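Local structure of papain-like cysteine protease (Porcine reproductive and respiratory syndrome virus, 3MTV) at residues Gly88-Arg93 with Arg158-Val163; Leu135-Asp140 with Phe194-His199; Pro144-Tyr149 with Leu174-Val179. The protein is the viral nonstructural protein Nsp1beta, a papain-like cysteine protease and metal-dependent nuclease that probably also blocks host mRNA export and interferon signalling. All blocks are in the same frame, centred on the assembly; numbering follows the deposited sequence.

Overall arrangement
The three contacts belong to the papain-like protease domain and share its antiparallel sheet, ordered 158-162, 145-150, 171-181, 135-139, 192-193. Contact 3 pairs two inner strands and is mainly a backbone ladder with an aliphatic face, only partly buried, with Pro144, Tyr149 and the arginines toward its edges. Contacts 1 and 2 are both buried and lie at the two margins of the sheet. In contact 1 the loop carrying Cys90 meets strand 158-162 through sulfur, imidazole and an arginine at its border, whereas contact 2 joins strand 135-139 to the tail after strand 192-193 through one backbone hydrogen bond and aromatic packing. Arg158 of contact 1 touches Phe194 and Phe196 of contact 2.

Contact 1. Residues Gly88-Arg93 with Arg158-Val163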
loop_
_atom_site.group_PDB
_atom_site.type_symbol
_atom_site.label_atom_id
_atom_site.label_comp_id
_atom_site.label_asym_id
_atom_site.label_seq_id
_atom_site.Cartn_x
_atom_site.Cartn_y
_atom_site.Cartn_z
ATOM N N GLY A 88 -6.730 -12.478 -22.539
ATOM C CA GLY A 88 -5.314 -12.484 -22.631
ATOM C C GLY A 88 -4.950 -12.513 -24.090
ATOM O O GLY A 88 -3.812 -12.655 -24.435
ATOM N N ASN A 89 -5.920 -12.363 -24.954
ATOM C CA ASN A 89 -5.661 -12.409 -26.383
ATOM C C ASN A 89 -6.018 -11.104 -27.060
ATOM O O ASN A 89 -6.433 -11.064 -28.203
ATOM C CB ASN A 89 -6.549 -13.510 -27.041
ATOM C CG ASN A 89 -7.926 -13.653 -26.384
ATOM O OD1 ASN A 89 -8.287 -14.774 -26.103
ATOM N ND2 ASN A 89 -8.696 -12.535 -26.137
ATOM N N CYS A 90 -6.096 -10.047 -26.309
ATOM C CA CYS A 90 -6.744 -8.937 -26.956
ATOM C C CYS A 90 -5.759 -8.383 -27.947
ATOM O O CYS A 90 -6.056 -7.431 -28.573
ATOM C CB CYS A 90 -7.056 -7.882 -25.923
ATOM S SG CYS A 90 -5.495 -7.313 -24.945
ATOM N N TRP A 91 -4.569 -8.952 -28.068
ATOM C CA TRP A 91 -3.536 -8.316 -28.866
ATOM C C TRP A 91 -3.559 -8.759 -30.303
ATOM O O TRP A 91 -3.067 -8.082 -31.187
ATOM C CB TRP A 91 -2.174 -8.622 -28.357
ATOM C CG TRP A 91 -1.885 -9.995 -28.036
ATOM C CD1 TRP A 91 -2.101 -10.612 -26.878
ATOM C CD2 TRP A 91 -1.321 -10.954 -28.900
ATOM N NE1 TRP A 91 -1.683 -11.949 -26.926
ATOM C CE2 TRP A 91 -1.234 -12.175 -28.190
ATOM C CE3 TRP A 91 -0.878 -10.918 -30.223
ATOM C CZ2 TRP A 91 -0.725 -13.372 -28.779
ATOM C CZ3 TRP A 91 -0.262 -12.104 -30.787
ATOM C CH2 TRP A 91 -0.246 -13.316 -30.069
ATOM N N TRP A 92 -4.172 -9.900 -30.514
ATOM C CA TRP A 92 -4.488 -10.341 -31.837
ATOM C C TRP A 92 -5.007 -9.287 -32.707
ATOM O O TRP A 92 -4.578 -9.222 -33.835
ATOM C CB TRP A 92 -5.548 -11.382 -31.755
ATOM C CG TRP A 92 -5.189 -12.617 -30.934
ATOM C CD1 TRP A 92 -4.025 -12.864 -30.192
ATOM C CD2 TRP A 92 -6.007 -13.765 -30.772
ATOM N NE1 TRP A 92 -4.123 -14.131 -29.560
ATOM C CE2 TRP A 92 -5.315 -14.689 -29.929
ATOM C CE3 TRP A 92 -7.258 -14.106 -31.266
ATOM C CZ2 TRP A 92 -5.812 -15.885 -29.628
ATOM C CZ3 TRP A 92 -7.784 -15.284 -30.924
ATOM C CH2 TRP A 92 -7.079 -16.167 -30.091
ATOM N N ARG A 93 -5.931 -8.465 -32.219
ATOM C CA ARG A 93 -6.527 -7.448 -33.092
ATOM C C ARG A 93 -5.413 -6.805 -33.897
ATOM O O ARG A 93 -5.431 -6.660 -35.089
ATOM C CB ARG A 93 -7.278 -6.382 -32.279
ATOM C CG ARG A 93 -8.596 -6.910 -31.646
ATOM C CD ARG A 93 -9.901 -6.093 -32.034
ATOM N NE ARG A 93 -11.015 -6.541 -31.228
ATOM C CZ ARG A 93 -11.055 -6.534 -29.888
ATOM N NH1 ARG A 93 -10.073 -6.043 -29.136
ATOM N NH2 ARG A 93 -12.118 -7.036 -29.275
ATOM N N ARG A 158 -1.914 -4.173 -18.922
ATOM C CA ARG A 158 -2.519 -3.501 -20.067
ATOM C C ARG A 158 -3.441 -4.346 -20.896
ATOM O O ARG A 158 -3.493 -5.617 -20.822
ATOM C CB ARG A 158 -1.484 -2.876 -20.960
ATOM C CG ARG A 158 -1.078 -1.648 -20.353
ATOM C CD ARG A 158 0.191 -1.131 -21.070
ATOM N NE ARG A 158 0.642 0.213 -20.619
ATOM C CZ ARG A 158 1.540 1.034 -21.221
ATOM N NH1 ARG A 158 2.212 0.752 -22.336
ATOM N NH2 ARG A 158 1.794 2.190 -20.679
ATOM N N HIS A 159 -4.134 -3.569 -21.706
ATOM C CA HIS A 159 -5.163 -4.105 -22.485
ATOM C C HIS A 159 -5.467 -3.202 -23.673
ATOM O O HIS A 159 -5.343 -1.990 -23.625
ATOM C CB HIS A 159 -6.332 -4.313 -21.601
ATOM C CG HIS A 159 -7.422 -5.086 -22.238
ATOM N ND1 HIS A 159 -8.559 -4.485 -22.718
ATOM C CD2 HIS A 159 -7.566 -6.415 -22.436
ATOM C CE1 HIS A 159 -9.347 -5.420 -23.228
ATOM N NE2 HIS A 159 -8.774 -6.596 -23.051
ATOM N N LEU A 160 -5.859 -3.768 -24.787
ATOM C CA LEU A 160 -6.450 -2.831 -25.681
ATOM C C LEU A 160 -7.801 -3.323 -26.259
ATOM O O LEU A 160 -8.196 -4.484 -26.103
ATOM C CB LEU A 160 -5.442 -2.419 -26.716
ATOM C CG LEU A 160 -5.054 -3.800 -27.244
ATOM C CD1 LEU A 160 -6.025 -4.133 -28.352
ATOM C CD2 LEU A 160 -3.679 -3.877 -27.822
ATOM N N LYS A 161 -8.512 -2.407 -26.895
ATOM C CA LYS A 161 -9.867 -2.645 -27.272
ATOM C C LYS A 161 -10.098 -1.530 -28.248
ATOM O O LYS A 161 -9.305 -0.558 -28.277
ATOM C CB LYS A 161 -10.775 -2.531 -26.047
ATOM C CG LYS A 161 -11.202 -1.105 -25.648
ATOM C CD LYS A 161 -12.244 -1.110 -24.468
ATOM C CE LYS A 161 -13.135 0.206 -24.348
ATOM N NZ LYS A 161 -12.631 1.530 -24.923
ATOM N N LEU A 162 -11.149 -1.651 -29.051
ATOM C CA LEU A 162 -11.424 -0.579 -29.971
ATOM C C LEU A 162 -12.195 0.493 -29.273
ATOM O O LEU A 162 -12.928 0.214 -28.296
ATOM C CB LEU A 162 -12.282 -1.051 -31.093
ATOM C CG LEU A 162 -11.893 -2.353 -31.705
ATOM C CD1 LEU A 162 -13.128 -3.127 -32.069
ATOM C CD2 LEU A 162 -11.129 -1.914 -32.881
ATOM N N VAL A 163 -12.092 1.693 -29.858
ATOM C CA VAL A 163 -12.588 2.960 -29.284
ATOM C C VAL A 163 -14.046 2.854 -28.891
ATOM O O VAL A 163 -14.482 3.334 -27.834
ATOM C CB VAL A 163 -12.333 4.190 -30.225
ATOM C CG1 VAL A 163 -11.136 4.897 -29.786
ATOM C CG2 VAL A 163 -12.192 3.777 -31.748
#
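The sulfur of Cys90 is gripped by one hydrogen bond across the contact, from the backbone amide of the strand facing it: Leu160 N lies 3.6 Å from Cys90 SG. The bond is long but nearly straight at 168°, and the exact place of the sulfur is somewhat uncertain. Cys90 follows the first residue of a type I turn from Asn89 to Trp92, and its SG sits between the backbone N and the carbonyl carbon (chi1 56°), the position that directs it at strand 158-162. There it approaches the His159 imidazole obliquely, with Cys90 SG 4.0 Å from the centroid of the ring. His159 swings its ring to the sulfur by setting CG anti to the backbone N (chi1 -170°), and Phe171 and Pro86 pack round the imidazole. Leu160 supplies the apolar wall: its CG is 4.2 Å from Cys90 SG, while its CD1 branch reaches the carbonyl, 3.3 Å from Cys90 O. Farther along, Arg93 bends at chi2 and crosses Leu162 obliquely, so that Leu162 CD1 covers one face of the guanidinium, 4.1 Å from Arg93 NE. The charge itself is met by Glu165, whose OE2 forms a salt bridge with Arg93 NH2 and whose OE1 accepts the amide of Leu162; one carboxylate thus ties loop and strand together. On the turn's other flank Trp91 packs on Val121 and on Ala110 of helix 100-112, anchoring the loop in the helical part of the domain. Cys90 and His159 are the likely catalytic pair of a papain-like protease. A thiol held beside an imidazole, with a backbone N-H directed at the sulfur, is an arrangement consistent with easier ionisation to the nucleophilic thiolate.

Contact 2. Residues Leu135-Asp140 with Phe194-His199; sequences LRAVTD and FRFGSH
At the 192-193 margin of the antiparallel sheet of the papain-like protease domain, the chain emerging from strand 192-193 makes a backbone hydrogen bond to strand 135-139 and then runs off as an irregular tail. Ala137 and Phe194 each turn their CB toward the opposing segment, and the methyl of Ala137 is 4.4 Å from Phe194 CB. The ring of Phe194 then turns off: its CG is anti to the backbone N (chi1 -174°), which carries the phenyl away from Ala137 and onto Leu175 and Ile177 of strand 171-181. Phe196, two residues on, brings its ring back, and its far atom CZ ends 4.3 Å from Ala137 CB, the methyl lying oblique to the ring. The two phenylalanines also meet one another. Phe194 places CE2 over one face of the Phe196 ring, 3.5 Å above the plane and shifted to the rim, while Phe196 CE1 lies in the plane of the Phe194 ring, at its edge. Tyr202 adds an edge-to-face partner for Phe196, and Leu126 and Gln127 of helix 124-131 touch the same ring. The small methyl of Ala137 therefore borders an aromatic cluster joining sheet, helix and C-terminal tail, and the Phe196 side chain lies about 10 Å from that of Cys90. Beyond it, His199 packs on Lys30 of the second subunit. The polar link between the segments is a single one, Phe194 N to Ala137 O at 2.8 Å, with the donor in the carbonyl plane and a C=O...N angle of 147°.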
loop_
_atom_site.group_PDB
_atom_site.type_symbol
_atom_site.label_atom_id
_atom_site.label_comp_id
_atom_site.label_asym_id
_atom_site.label_seq_id
_atom_site.Cartn_x
_atom_site.Cartn_y
_atom_site.Cartn_z
ATOM N N LEU A 135 4.512 -4.794 -39.869
ATOM C CA LEU A 135 3.751 -3.727 -39.335
ATOM C C LEU A 135 4.601 -2.876 -38.448
ATOM O O LEU A 135 5.859 -3.052 -38.270
ATOM C CB LEU A 135 2.528 -4.201 -38.578
ATOM C CG LEU A 135 1.731 -5.259 -39.338
ATOM C CD1 LEU A 135 1.060 -6.225 -38.437
ATOM C CD2 LEU A 135 0.749 -4.603 -40.261
ATOM N N ARG A 136 3.841 -1.910 -37.974
ATOM C CA ARG A 136 4.255 -0.749 -37.238
ATOM C C ARG A 136 3.041 -0.087 -36.556
ATOM O O ARG A 136 1.947 0.015 -37.141
ATOM C CB ARG A 136 4.905 0.247 -38.188
ATOM C CG ARG A 136 4.253 1.555 -38.315
ATOM C CD ARG A 136 5.189 2.505 -39.028
ATOM N NE ARG A 136 4.617 3.453 -40.000
ATOM C CZ ARG A 136 5.311 3.943 -41.024
ATOM N NH1 ARG A 136 6.567 3.551 -41.209
ATOM N NH2 ARG A 136 4.758 4.811 -41.866
ATOM N N ALA A 137 3.212 0.333 -35.302
ATOM C CA ALA A 137 2.077 0.938 -34.561
ATOM C C ALA A 137 2.418 2.298 -34.154
ATOM O O ALA A 137 3.502 2.530 -33.577
ATOM C CB ALA A 137 1.705 0.201 -33.296
ATOM N N VAL A 138 1.467 3.198 -34.418
ATOM C CA VAL A 138 1.747 4.616 -34.311
ATOM C C VAL A 138 0.710 5.263 -33.521
ATOM O O VAL A 138 -0.502 5.025 -33.678
ATOM C CB VAL A 138 1.716 5.400 -35.621
ATOM C CG1 VAL A 138 2.325 6.788 -35.359
ATOM C CG2 VAL A 138 2.403 4.686 -36.747
ATOM N N THR A 139 1.255 6.155 -32.729
ATOM C CA THR A 139 0.557 6.836 -31.743
ATOM C C THR A 139 -0.276 7.806 -32.514
ATOM O O THR A 139 0.253 8.645 -33.201
ATOM C CB THR A 139 1.556 7.492 -30.900
ATOM O OG1 THR A 139 0.839 7.932 -29.754
ATOM C CG2 THR A 139 2.358 8.652 -31.746
ATOM N N ASP A 140 -1.581 7.615 -32.494
ATOM C CA ASP A 140 -2.412 8.397 -33.374
ATOM C C ASP A 140 -3.482 8.958 -32.525
ATOM O O ASP A 140 -4.445 8.274 -32.106
ATOM C CB ASP A 140 -2.954 7.607 -34.601
ATOM C CG ASP A 140 -4.241 8.265 -35.275
ATOM O OD1 ASP A 140 -4.785 9.230 -34.690
ATOM O OD2 ASP A 140 -4.729 7.794 -36.379
ATOM N N PHE A 194 4.838 3.970 -31.585
ATOM C CA PHE A 194 4.541 3.434 -30.246
ATOM C C PHE A 194 5.471 2.266 -29.775
ATOM O O PHE A 194 5.664 1.203 -30.433
ATOM C CB PHE A 194 3.079 2.970 -30.226
ATOM C CG PHE A 194 2.571 2.511 -28.869
ATOM C CD1 PHE A 194 2.470 3.372 -27.819
ATOM C CD2 PHE A 194 2.159 1.188 -28.678
ATOM C CE1 PHE A 194 2.016 2.939 -26.620
ATOM C CE2 PHE A 194 1.783 0.760 -27.508
ATOM C CZ PHE A 194 1.728 1.651 -26.454
ATOM N N ARG A 195 6.031 2.525 -28.617
ATOM C CA ARG A 195 6.976 1.697 -27.948
ATOM C C ARG A 195 6.168 1.203 -26.767
ATOM O O ARG A 195 5.953 1.949 -25.793
ATOM C CB ARG A 195 8.175 2.532 -27.456
ATOM C CG ARG A 195 9.212 2.999 -28.594
ATOM C CD ARG A 195 10.647 3.479 -28.029
ATOM N NE ARG A 195 10.840 3.662 -26.547
ATOM C CZ ARG A 195 10.616 4.796 -25.822
ATOM N NH1 ARG A 195 10.144 5.911 -26.410
ATOM N NH2 ARG A 195 10.839 4.835 -24.473
ATOM N N PHE A 196 5.693 -0.039 -26.919
ATOM C CA PHE A 196 4.971 -0.880 -25.978
ATOM C C PHE A 196 5.383 -1.005 -24.527
ATOM O O PHE A 196 4.769 -1.789 -23.810
ATOM C CB PHE A 196 5.023 -2.293 -26.566
ATOM C CG PHE A 196 4.170 -2.404 -27.774
ATOM C CD1 PHE A 196 2.784 -2.664 -27.647
ATOM C CD2 PHE A 196 4.677 -2.160 -29.034
ATOM C CE1 PHE A 196 1.911 -2.681 -28.710
ATOM C CE2 PHE A 196 3.788 -2.208 -30.205
ATOM C CZ PHE A 196 2.425 -2.446 -29.994
ATOM N N GLY A 197 6.385 -0.227 -24.114
ATOM C CA GLY A 197 7.036 -0.291 -22.819
ATOM C C GLY A 197 7.737 -1.618 -22.520
ATOM O O GLY A 197 7.391 -2.683 -23.110
ATOM N N SER A 198 8.684 -1.597 -21.563
ATOM C CA SER A 198 9.288 -2.901 -21.172
ATOM C C SER A 198 8.548 -3.273 -19.930
ATOM O O SER A 198 8.069 -2.349 -19.155
ATOM C CB SER A 198 10.791 -2.819 -20.872
ATOM O OG SER A 198 11.580 -3.098 -22.016
ATOM N N HIS A 199 8.363 -4.572 -19.742
ATOM C CA HIS A 199 7.656 -4.891 -18.517
ATOM C C HIS A 199 6.150 -4.521 -18.504
ATOM O O HIS A 199 5.521 -4.599 -17.513
ATOM C CB HIS A 199 8.360 -4.114 -17.390
ATOM C CG HIS A 199 9.726 -4.628 -17.093
ATOM N ND1 HIS A 199 10.838 -3.826 -17.104
ATOM C CD2 HIS A 199 10.163 -5.886 -16.817
ATOM C CE1 HIS A 199 11.905 -4.569 -16.839
ATOM N NE2 HIS A 199 11.523 -5.820 -16.660
#

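Contact 3. Residues Pro144-Tyr149 with Leu174-Val179; sequences PIVIQY and LLRIRV
Strands 145-149 and 174-179 run antiparallel, their directions 151° apart and their axes approaching to 4.6 Å. Ile145 with Ile177 and Ile147 with Leu175 are hydrogen-bonded pairs, and Val146 with Arg176 between them is a non-hydrogen-bonded one. The firmest bonds are Ile177 N to Ile145 O and Ile147 N to Leu175 O, both 2.6 Å; each donor comes in nearly along the C=O axis. A classic beta bulge interrupts this ladder: Leu174 and Leu175 both face Ile147, whose O accepts Leu174 N at 2.7 Å and, weakly, Leu175 N as well. CA-H...O contacts fill in around the middle pair, with Arg176 CA 3.1 Å from Ile145 O. Ile145, Ile147, Leu175 and Ile177 share one face of the sheet. Ile147 and Leu175 lie side by side and point the same way, their closest atoms Ile147 CG1 and Leu175 CD1 3.8 Å apart. Ile147 crosses Ile177 obliquely and meets it tip to tip, CD1 on CD1 at 3.9 Å. Leu160, Phe194 and Leu94 also touch Ile147, Leu175 and Ile145 respectively. Leu174, within the bulge, crosses Tyr149 at about a right angle, and its CG abuts the ring's edge 3.8 Å from Tyr149 CD1. Val146 and Arg176 project from the other face, where the Arg176 chain bends at chi3 and its NH2 binds Thr141 O, while Arg178 forms salt bridges with Glu180 of its own strand and with Asp140 and Glu191, next to the ends of strands 135-139 and 192-193. The chemistry thus divides by place: backbone hydrogen bonds fix the register, aliphatic branches pack along one face, and the Arg178 charge is paired with carboxylates, while Gln148 of strand 145-150 packs against His159, probably catalytic.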
loop_
_atom_site.group_PDB
_atom_site.type_symbol
_atom_site.label_atom_id
_atom_site.label_comp_id
_atom_site.label_asym_id
_atom_site.label_seq_id
_atom_site.Cartn_x
_atom_site.Cartn_y
_atom_site.Cartn_z
ATOM N N PRO A 144 -8.224 4.204 -33.782
ATOM C CA PRO A 144 -9.254 3.126 -33.720
ATOM C C PRO A 144 -9.155 2.391 -32.454
ATOM O O PRO A 144 -10.104 1.722 -31.962
ATOM C CB PRO A 144 -8.809 2.101 -34.800
ATOM C CG PRO A 144 -7.692 2.736 -35.601
ATOM C CD PRO A 144 -7.155 3.902 -34.769
ATOM N N ILE A 145 -7.927 2.466 -31.964
ATOM C CA ILE A 145 -7.480 1.635 -30.854
ATOM C C ILE A 145 -6.979 2.374 -29.660
ATOM O O ILE A 145 -6.001 3.254 -29.745
ATOM C CB ILE A 145 -6.280 0.729 -31.170
ATOM C CG1 ILE A 145 -6.276 0.238 -32.576
ATOM C CG2 ILE A 145 -6.431 -0.561 -30.460
ATOM C CD1 ILE A 145 -5.900 -1.167 -32.541
ATOM N N VAL A 146 -7.607 1.900 -28.572
ATOM C CA VAL A 146 -7.286 2.280 -27.226
ATOM C C VAL A 146 -6.390 1.335 -26.521
ATOM O O VAL A 146 -6.683 0.110 -26.363
ATOM C CB VAL A 146 -8.467 2.277 -26.297
ATOM C CG1 VAL A 146 -8.322 3.458 -25.459
ATOM C CG2 VAL A 146 -9.770 2.299 -27.034
ATOM N N ILE A 147 -5.343 1.966 -26.001
ATOM C CA ILE A 147 -4.507 1.294 -25.033
ATOM C C ILE A 147 -4.972 1.553 -23.616
ATOM O O ILE A 147 -5.229 2.705 -23.257
ATOM C CB ILE A 147 -3.079 1.794 -25.119
ATOM C CG1 ILE A 147 -2.554 1.713 -26.534
ATOM C CG2 ILE A 147 -2.197 0.856 -24.357
ATOM C CD1 ILE A 147 -2.562 0.263 -26.998
ATOM N N GLN A 148 -5.089 0.493 -22.825
ATOM C CA GLN A 148 -5.528 0.626 -21.419
ATOM C C GLN A 148 -4.739 -0.078 -20.369
ATOM O O GLN A 148 -4.008 -1.064 -20.612
ATOM C CB GLN A 148 -6.957 0.168 -21.219
ATOM C CG GLN A 148 -7.817 0.619 -22.328
ATOM C CD GLN A 148 -9.219 0.461 -21.985
ATOM O OE1 GLN A 148 -9.936 1.469 -21.855
ATOM N NE2 GLN A 148 -9.662 -0.812 -21.818
ATOM N N TYR A 149 -4.931 0.442 -19.171
ATOM C CA TYR A 149 -4.255 -0.103 -18.031
ATOM C C TYR A 149 -5.328 -0.360 -17.068
ATOM O O TYR A 149 -6.447 0.174 -17.062
ATOM C CB TYR A 149 -3.277 0.885 -17.414
ATOM C CG TYR A 149 -3.888 2.187 -16.929
ATOM C CD1 TYR A 149 -3.853 3.288 -17.732
ATOM C CD2 TYR A 149 -4.497 2.298 -15.664
ATOM C CE1 TYR A 149 -4.381 4.476 -17.349
ATOM C CE2 TYR A 149 -5.042 3.494 -15.240
ATOM C CZ TYR A 149 -4.974 4.593 -16.117
ATOM O OH TYR A 149 -5.494 5.833 -15.833
ATOM N N LEU A 174 -5.663 4.748 -21.616
ATOM C CA LEU A 174 -4.384 5.409 -21.597
ATOM C C LEU A 174 -4.091 6.257 -22.815
ATOM O O LEU A 174 -3.950 7.465 -22.679
ATOM C CB LEU A 174 -3.365 4.334 -21.655
ATOM C CG LEU A 174 -2.138 4.646 -20.856
ATOM C CD1 LEU A 174 -0.989 4.047 -21.557
ATOM C CD2 LEU A 174 -1.933 6.101 -20.745
ATOM N N LEU A 175 -3.858 5.634 -23.986
ATOM C CA LEU A 175 -3.905 6.371 -25.313
ATOM C C LEU A 175 -4.376 5.639 -26.507
ATOM O O LEU A 175 -4.914 4.473 -26.418
ATOM C CB LEU A 175 -2.621 6.988 -25.804
ATOM C CG LEU A 175 -1.422 6.088 -25.540
ATOM C CD1 LEU A 175 -0.991 5.189 -26.624
ATOM C CD2 LEU A 175 -0.238 6.937 -25.177
ATOM N N ARG A 176 -4.180 6.367 -27.629
ATOM C CA ARG A 176 -4.860 5.959 -28.861
ATOM C C ARG A 176 -3.849 5.838 -29.855
ATOM O O ARG A 176 -2.924 6.677 -29.904
ATOM C CB ARG A 176 -6.021 6.868 -29.277
ATOM C CG ARG A 176 -7.319 6.515 -28.383
ATOM C CD ARG A 176 -8.640 7.124 -28.893
ATOM N NE ARG A 176 -8.421 8.185 -29.899
ATOM C CZ ARG A 176 -9.351 8.587 -30.749
ATOM N NH1 ARG A 176 -10.563 8.042 -30.734
ATOM N NH2 ARG A 176 -9.065 9.530 -31.609
ATOM N N ILE A 177 -3.968 4.708 -30.561
ATOM C CA ILE A 177 -3.110 4.453 -31.741
ATOM C C ILE A 177 -3.804 3.804 -32.942
ATOM O O ILE A 177 -4.992 3.500 -32.917
ATOM C CB ILE A 177 -1.968 3.512 -31.396
ATOM C CG1 ILE A 177 -2.449 2.476 -30.423
ATOM C CG2 ILE A 177 -0.839 4.219 -30.702
ATOM C CD1 ILE A 177 -1.962 1.134 -30.717
ATOM N N ARG A 178 -2.989 3.532 -33.944
ATOM C CA ARG A 178 -3.383 3.028 -35.237
ATOM C C ARG A 178 -2.328 1.955 -35.622
ATOM O O ARG A 178 -1.164 2.081 -35.284
ATOM C CB ARG A 178 -3.200 4.168 -36.274
ATOM C CG ARG A 178 -3.664 3.913 -37.727
ATOM C CD ARG A 178 -3.020 4.867 -38.753
ATOM N NE ARG A 178 -2.650 6.081 -38.095
ATOM C CZ ARG A 178 -1.654 6.858 -38.498
ATOM N NH1 ARG A 178 -0.975 6.530 -39.570
ATOM N NH2 ARG A 178 -1.331 7.963 -37.836
ATOM N N VAL A 179 -2.659 0.954 -36.431
ATOM C CA VAL A 179 -1.614 0.077 -36.921
ATOM C C VAL A 179 -1.398 0.142 -38.427
ATOM O O VAL A 179 -2.349 -0.036 -39.130
ATOM C CB VAL A 179 -2.089 -1.329 -36.622
ATOM C CG1 VAL A 179 -1.119 -2.374 -37.144
ATOM C CG2 VAL A 179 -2.246 -1.480 -35.150
#